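Local coordinates for DUF3194 domain-containing protein (Thermococcus onnurineus, PDB 3UEB) that is of unknown function, belongs to the UPF0440 (DUF3194) family and adopts a two-layer alpha and beta fold whose sheet continues into a second subunit, at residues Thr33-Tyr37 and Glu86-Ala91; Val47-Thr53 and Ile66-Val72. All coordinates share one frame. Numbering follows the deposited sequence.

Interaction 1. Residues Thr33-Tyr37 and Glu86-Ala91; sequences TIIDY and EAVERA
This is the helix-helix contact of the two-layer alpha and beta fold: helix 20-41 packs on helix 80-104 on one face of the sheet. Both segments are regular helix. Their axes come within 8.5 Å and run roughly antiparallel, at 137°. The closest CA pairs are Ile34 with Ala87, 5.1 Å, and Thr33 with Ala91, 5.5 Å. Small alanines on the second helix allow this approach.

Tyr37 (chi1 t, chi2 89°) forms the centre, with CD2 3.7 Å from Ala87 CB. Ala87 CA sits over the face of the Tyr37 ring, 4.0 Å from its centroid, in a CH-pi contact. Beside it, Ile34 (m, t) places CG1 3.9 Å from Ala91 CB. Thr33 CG2 lies 3.6 Å from Ala91 CA, while Thr33 OG1 is hydrogen-bonded to Leu29 O.

Arg90 lies at the ring edge, with its guanidinium face towards Tyr37; Arg90 CZ is 3.6 Å from Tyr37 CE1. At the tip of the ring, Tyr37 OH donates a hydrogen bond to Glu86 OE1 at 3.2 Å.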
loop_
_atom_site.group_PDB
_atom_site.type_symbol
_atom_site.label_atom_id
_atom_site.label_comp_id
_atom_site.label_asym_id
_atom_site.label_seq_id
_atom_site.Cartn_x
_atom_site.Cartn_y
_atom_site.Cartn_z
ATOM N N THR A 33 -8.572 0.038 2.752
ATOM C CA THR A 33 -9.789 0.534 3.383
ATOM C C THR A 33 -9.541 2.024 3.642
ATOM O O THR A 33 -10.419 2.856 3.449
ATOM C CB THR A 33 -10.065 -0.178 4.734
ATOM O OG1 THR A 33 -10.399 -1.556 4.490
ATOM C CG2 THR A 33 -11.215 0.500 5.480
ATOM N N ILE A 34 -8.327 2.348 4.070
ATOM C CA ILE A 34 -7.963 3.728 4.358
ATOM C C ILE A 34 -7.932 4.584 3.089
ATOM O O ILE A 34 -8.392 5.727 3.100
ATOM C CB ILE A 34 -6.598 3.789 5.074
ATOM C CG1 ILE A 34 -6.721 3.124 6.451
ATOM C CG2 ILE A 34 -6.136 5.237 5.212
ATOM C CD1 ILE A 34 -5.419 3.016 7.227
ATOM N N ILE A 35 -7.402 4.030 1.999
ATOM C CA ILE A 35 -7.333 4.756 0.728
ATOM C C ILE A 35 -8.753 5.010 0.220
ATOM O O ILE A 35 -9.097 6.122 -0.190
ATOM C CB ILE A 35 -6.563 3.951 -0.352
ATOM C CG1 ILE A 35 -5.122 3.729 0.093
ATOM C CG2 ILE A 35 -6.585 4.692 -1.689
ATOM C CD1 ILE A 35 -4.373 2.722 -0.770
ATOM N N ASP A 36 -9.572 3.967 0.239
ATOM C CA ASP A 36 -10.949 4.094 -0.208
ATOM C C ASP A 36 -11.654 5.184 0.584
ATOM O O ASP A 36 -12.318 6.046 0.014
ATOM C CB ASP A 36 -11.704 2.770 -0.027
ATOM C CG ASP A 36 -11.284 1.716 -1.033
ATOM O OD1 ASP A 36 -10.530 2.061 -1.970
ATOM O OD2 ASP A 36 -11.711 0.548 -0.890
ATOM N N TYR A 37 -11.496 5.147 1.903
ATOM C CA TYR A 37 -12.150 6.125 2.755
ATOM C C TYR A 37 -11.786 7.555 2.389
ATOM O O TYR A 37 -12.652 8.413 2.313
ATOM C CB TYR A 37 -11.804 5.895 4.219
ATOM C CG TYR A 37 -12.830 6.486 5.146
ATOM C CD1 TYR A 37 -13.940 5.742 5.545
ATOM C CD2 TYR A 37 -12.713 7.794 5.605
ATOM C CE1 TYR A 37 -14.908 6.286 6.384
ATOM C CE2 TYR A 37 -13.678 8.351 6.441
ATOM C CZ TYR A 37 -14.771 7.589 6.824
ATOM O OH TYR A 37 -15.737 8.124 7.643
ATOM N N GLU A 86 -11.124 8.848 11.247
ATOM C CA GLU A 86 -12.277 8.107 10.755
ATOM C C GLU A 86 -11.860 6.982 9.808
ATOM O O GLU A 86 -12.387 5.871 9.882
ATOM C CB GLU A 86 -13.235 9.057 10.040
ATOM C CG GLU A 86 -14.255 9.696 10.957
ATOM C CD GLU A 86 -14.889 10.929 10.348
ATOM O OE1 GLU A 86 -15.282 10.884 9.159
ATOM O OE2 GLU A 86 -14.997 11.943 11.065
ATOM N N ALA A 87 -10.917 7.274 8.914
ATOM C CA ALA A 87 -10.440 6.272 7.967
ATOM C C ALA A 87 -9.852 5.080 8.708
ATOM O O ALA A 87 -10.124 3.932 8.360
ATOM C CB ALA A 87 -9.384 6.873 7.044
ATOM N N VAL A 88 -9.045 5.369 9.727
ATOM C CA VAL A 88 -8.393 4.343 10.538
ATOM C C VAL A 88 -9.404 3.502 11.324
ATOM O O VAL A 88 -9.330 2.274 11.321
ATOM C CB VAL A 88 -7.367 4.991 11.512
ATOM C CG1 VAL A 88 -6.814 3.954 12.514
ATOM C CG2 VAL A 88 -6.229 5.594 10.708
ATOM N N GLU A 89 -10.344 4.157 12.000
ATOM C CA GLU A 89 -11.355 3.422 12.758
ATOM C C GLU A 89 -12.128 2.495 11.813
ATOM O O GLU A 89 -12.414 1.349 12.154
ATOM C CB GLU A 89 -12.310 4.393 13.464
ATOM C CG GLU A 89 -11.675 5.123 14.652
ATOM C CD GLU A 89 -11.281 4.183 15.792
ATOM O OE1 GLU A 89 -10.138 4.297 16.295
ATOM O OE2 GLU A 89 -12.114 3.336 16.188
ATOM N N ARG A 90 -12.459 2.990 10.623
ATOM C CA ARG A 90 -13.172 2.172 9.646
ATOM C C ARG A 90 -12.328 0.947 9.317
ATOM O O ARG A 90 -12.853 -0.156 9.189
ATOM C CB ARG A 90 -13.439 2.961 8.359
ATOM C CG ARG A 90 -14.130 2.147 7.269
ATOM C CD ARG A 90 -15.475 1.619 7.755
ATOM N NE ARG A 90 -16.396 2.704 8.082
ATOM C CZ ARG A 90 -17.041 3.438 7.178
ATOM N NH1 ARG A 90 -16.867 3.200 5.883
ATOM N NH2 ARG A 90 -17.856 4.415 7.566
ATOM N N ALA A 91 -11.017 1.151 9.184
ATOM C CA ALA A 91 -10.097 0.062 8.879
ATOM C C ALA A 91 -10.164 -1.013 9.969
ATOM O O ALA A 91 -10.334 -2.183 9.667
ATOM C CB ALA A 91 -8.678 0.597 8.742
#

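Interaction 2. Residues Val47-Thr53 and Ile66-Val72; sequences VKDIEVT and IEVYLEV
The contact is part of the antiparallel beta hairpin formed by strands 49-56 and 63-71. The short strand axes lie 4.7 Å apart at 176°. Asp49-Glu71, Glu51-Tyr69 and Thr53-Glu67 are hydrogen-bonded pairs. Ile50-Leu70 and Val52-Val68 are non-hydrogen-bonded pairs, each with CA atoms 4.6 Å apart.

Glu51 N donates to Tyr69 O (2.9 Å) and Tyr69 N to Glu51 O (2.8 Å). Thr53 N donates to Glu67 O (2.8 Å) and Glu67 N to Thr53 O (2.9 Å). Glu71 N donates to Asp49 O (2.8 Å). Glu71 O accepts from Asp49 N (3.2 Å) and, weakly, Lys48 N (3.0 Å). Lys48 (phi/psi -70/-43) and extended Asp49 (-156/124) thus form a classic beta bulge opposite Glu71.

Ile50, Val52, Val68 and Leu70 turn to the helices. Leu70 (t, p) brings CD1 4.1 Å from Ile50 CB and 4.2 Å from Val47 CG1.

Asp49, Glu51, Thr53, Glu67, Tyr69 and Glu71 form the other, polar face. Tyr69 OH donates to Glu71 OE1 (2.6 Å). Beside it, at the bulge, Lys48 (all t) sets NZ 3.5 Å from Glu71 OE2 in a salt bridge, also spanned by water 1. Water 2 joins Thr53 OG1 (2.6 Å) to Glu67 O (2.9 Å). Thr53 OG1 is also hydrogen-bonded to Thr53 OG1 of the second subunit.

Strand 49-56 pairs antiparallel with a strand of that subunit, giving a sheet continuous across a dimer interface.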
loop_
_atom_site.group_PDB
_atom_site.type_symbol
_atom_site.label_atom_id
_atom_site.label_comp_id
_atom_site.label_asym_id
_atom_site.label_seq_id
_atom_site.Cartn_x
_atom_site.Cartn_y
_atom_site.Cartn_z
ATOM N N VAL A 47 -7.493 16.045 -2.593
ATOM C CA VAL A 47 -6.422 15.148 -2.194
ATOM C C VAL A 47 -5.162 15.543 -2.945
ATOM O O VAL A 47 -4.887 15.037 -4.032
ATOM C CB VAL A 47 -6.758 13.673 -2.506
ATOM C CG1 VAL A 47 -5.620 12.772 -2.018
ATOM C CG2 VAL A 47 -8.072 13.283 -1.828
ATOM N N LYS A 48 -4.406 16.465 -2.364
ATOM C CA LYS A 48 -3.179 16.929 -2.981
ATOM C C LYS A 48 -2.128 15.818 -2.940
ATOM O O LYS A 48 -1.434 15.566 -3.927
ATOM C CB LYS A 48 -2.680 18.175 -2.247
ATOM C CG LYS A 48 -1.412 18.792 -2.800
ATOM C CD LYS A 48 -1.116 20.099 -2.076
ATOM C CE LYS A 48 0.222 20.689 -2.468
ATOM N NZ LYS A 48 0.534 21.905 -1.647
ATOM N N ASP A 49 -2.026 15.141 -1.805
ATOM C CA ASP A 49 -1.050 14.073 -1.671
ATOM C C ASP A 49 -1.465 13.095 -0.597
ATOM O O ASP A 49 -1.698 13.481 0.549
ATOM C CB ASP A 49 0.320 14.640 -1.307
ATOM C CG ASP A 49 1.414 13.581 -1.316
ATOM O OD1 ASP A 49 1.786 13.122 -2.418
ATOM O OD2 ASP A 49 1.903 13.209 -0.228
ATOM N N ILE A 50 -1.570 11.825 -0.976
ATOM C CA ILE A 50 -1.913 10.790 -0.029
ATOM C C ILE A 50 -0.886 9.666 -0.120
ATOM O O ILE A 50 -0.467 9.270 -1.215
ATOM C CB ILE A 50 -3.342 10.237 -0.271
ATOM C CG1 ILE A 50 -3.636 9.130 0.743
ATOM C CG2 ILE A 50 -3.497 9.736 -1.703
ATOM C CD1 ILE A 50 -4.999 8.463 0.553
ATOM N N GLU A 51 -0.463 9.175 1.039
ATOM C CA GLU A 51 0.509 8.092 1.094
ATOM C C GLU A 51 0.135 7.130 2.204
ATOM O O GLU A 51 0.037 7.516 3.371
ATOM C CB GLU A 51 1.912 8.644 1.347
ATOM C CG GLU A 51 2.282 9.768 0.414
ATOM C CD GLU A 51 3.661 10.314 0.682
ATOM O OE1 GLU A 51 3.991 11.371 0.104
ATOM O OE2 GLU A 51 4.411 9.686 1.467
ATOM N N VAL A 52 -0.080 5.876 1.833
ATOM C CA VAL A 52 -0.437 4.859 2.792
ATOM C C VAL A 52 0.542 3.697 2.662
ATOM O O VAL A 52 0.678 3.076 1.603
ATOM C CB VAL A 52 -1.873 4.384 2.571
ATOM C CG1 VAL A 52 -2.293 3.482 3.719
ATOM C CG2 VAL A 52 -2.806 5.601 2.480
ATOM N N THR A 53 1.228 3.424 3.761
ATOM C CA THR A 53 2.235 2.385 3.819
ATOM C C THR A 53 1.813 1.185 4.642
ATOM O O THR A 53 1.189 1.338 5.686
ATOM C CB THR A 53 3.519 2.931 4.468
ATOM O OG1 THR A 53 3.941 4.111 3.777
ATOM C CG2 THR A 53 4.631 1.886 4.427
ATOM N N ILE A 66 0.909 0.278 9.815
ATOM C CA ILE A 66 0.279 1.054 8.759
ATOM C C ILE A 66 0.585 2.514 9.002
ATOM O O ILE A 66 0.393 3.022 10.103
ATOM C CB ILE A 66 -1.244 0.877 8.758
ATOM C CG1 ILE A 66 -1.609 -0.564 8.405
ATOM C CG2 ILE A 66 -1.875 1.863 7.794
ATOM C CD1 ILE A 66 -1.186 -0.988 7.010
ATOM N N GLU A 67 1.065 3.188 7.971
ATOM C CA GLU A 67 1.388 4.590 8.103
ATOM C C GLU A 67 0.571 5.383 7.100
ATOM O O GLU A 67 0.570 5.078 5.907
ATOM C CB GLU A 67 2.881 4.798 7.875
ATOM C CG GLU A 67 3.355 6.198 8.196
ATOM C CD GLU A 67 4.853 6.255 8.435
ATOM O OE1 GLU A 67 5.376 7.377 8.622
ATOM O OE2 GLU A 67 5.498 5.176 8.440
ATOM N N VAL A 68 -0.135 6.395 7.595
ATOM C CA VAL A 68 -0.967 7.231 6.740
ATOM C C VAL A 68 -0.475 8.674 6.729
ATOM O O VAL A 68 -0.144 9.234 7.777
ATOM C CB VAL A 68 -2.443 7.253 7.223
ATOM C CG1 VAL A 68 -3.329 7.876 6.152
ATOM C CG2 VAL A 68 -2.910 5.856 7.565
ATOM N N TYR A 69 -0.410 9.264 5.540
ATOM C CA TYR A 69 -0.016 10.655 5.398
ATOM C C TYR A 69 -1.000 11.255 4.406
ATOM O O TYR A 69 -1.207 10.718 3.320
ATOM C CB TYR A 69 1.414 10.806 4.864
ATOM C CG TYR A 69 1.760 12.252 4.551
ATOM C CD1 TYR A 69 2.089 13.149 5.568
ATOM C CD2 TYR A 69 1.684 12.741 3.247
ATOM C CE1 TYR A 69 2.331 14.493 5.291
ATOM C CE2 TYR A 69 1.923 14.084 2.964
ATOM C CZ TYR A 69 2.245 14.953 3.988
ATOM O OH TYR A 69 2.493 16.280 3.718
ATOM N N LEU A 70 -1.614 12.370 4.785
ATOM C CA LEU A 70 -2.601 13.009 3.927
ATOM C C LEU A 70 -2.417 14.506 3.928
ATOM O O LEU A 70 -2.229 15.115 4.977
ATOM C CB LEU A 70 -4.019 12.662 4.399
ATOM C CG LEU A 70 -5.186 13.318 3.654
ATOM C CD1 LEU A 70 -5.054 13.062 2.149
ATOM C CD2 LEU A 70 -6.506 12.753 4.173
ATOM N N GLU A 71 -2.488 15.089 2.739
ATOM C CA GLU A 71 -2.317 16.518 2.580
ATOM C C GLU A 71 -3.379 17.079 1.640
ATOM O O GLU A 71 -3.669 16.497 0.594
ATOM C CB GLU A 71 -0.924 16.789 2.009
ATOM C CG GLU A 71 -0.416 18.204 2.187
ATOM C CD GLU A 71 0.917 18.421 1.504
ATOM O OE1 GLU A 71 1.783 17.523 1.586
ATOM O OE2 GLU A 71 1.104 19.491 0.891
ATOM N N VAL A 72 -3.973 18.202 2.025
ATOM C CA VAL A 72 -4.970 18.856 1.184
ATOM C C VAL A 72 -4.414 20.243 0.848
ATOM O O VAL A 72 -3.486 20.710 1.508
ATOM C CB VAL A 72 -6.336 19.005 1.915
ATOM C CG1 VAL A 72 -6.855 17.642 2.329
ATOM C CG2 VAL A 72 -6.191 19.912 3.126
HETATM O O HOH W 1 -0.828 21.700 1.035
HETATM O O HOH W 2 2.608 6.278 4.188
#

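In the fold
Interaction 2 is nested in the chain loop closed by interaction 1. The centres of the two interactions are about 12 Å apart. Interaction 1 is a buried contact within the helical layer, held mainly by apolar groups and one aromatic ring, with a single hydrogen bond, from Tyr37 to Glu86. Interaction 2 is partly buried and rests on backbone hydrogen bonds, with one apolar and one polar face. The layers meet at the apolar face: Ile34 CD1 is 3.8 Å from both Ile66 CG2 and Val68 CG2, and Ile35 CG1 is 3.8 Å from Val52 CG2. Ile35 and Asp36, which take no part in interaction 1, touch the second subunit; interaction 2 reaches it by strand pairing and side-chain hydrogen bonds.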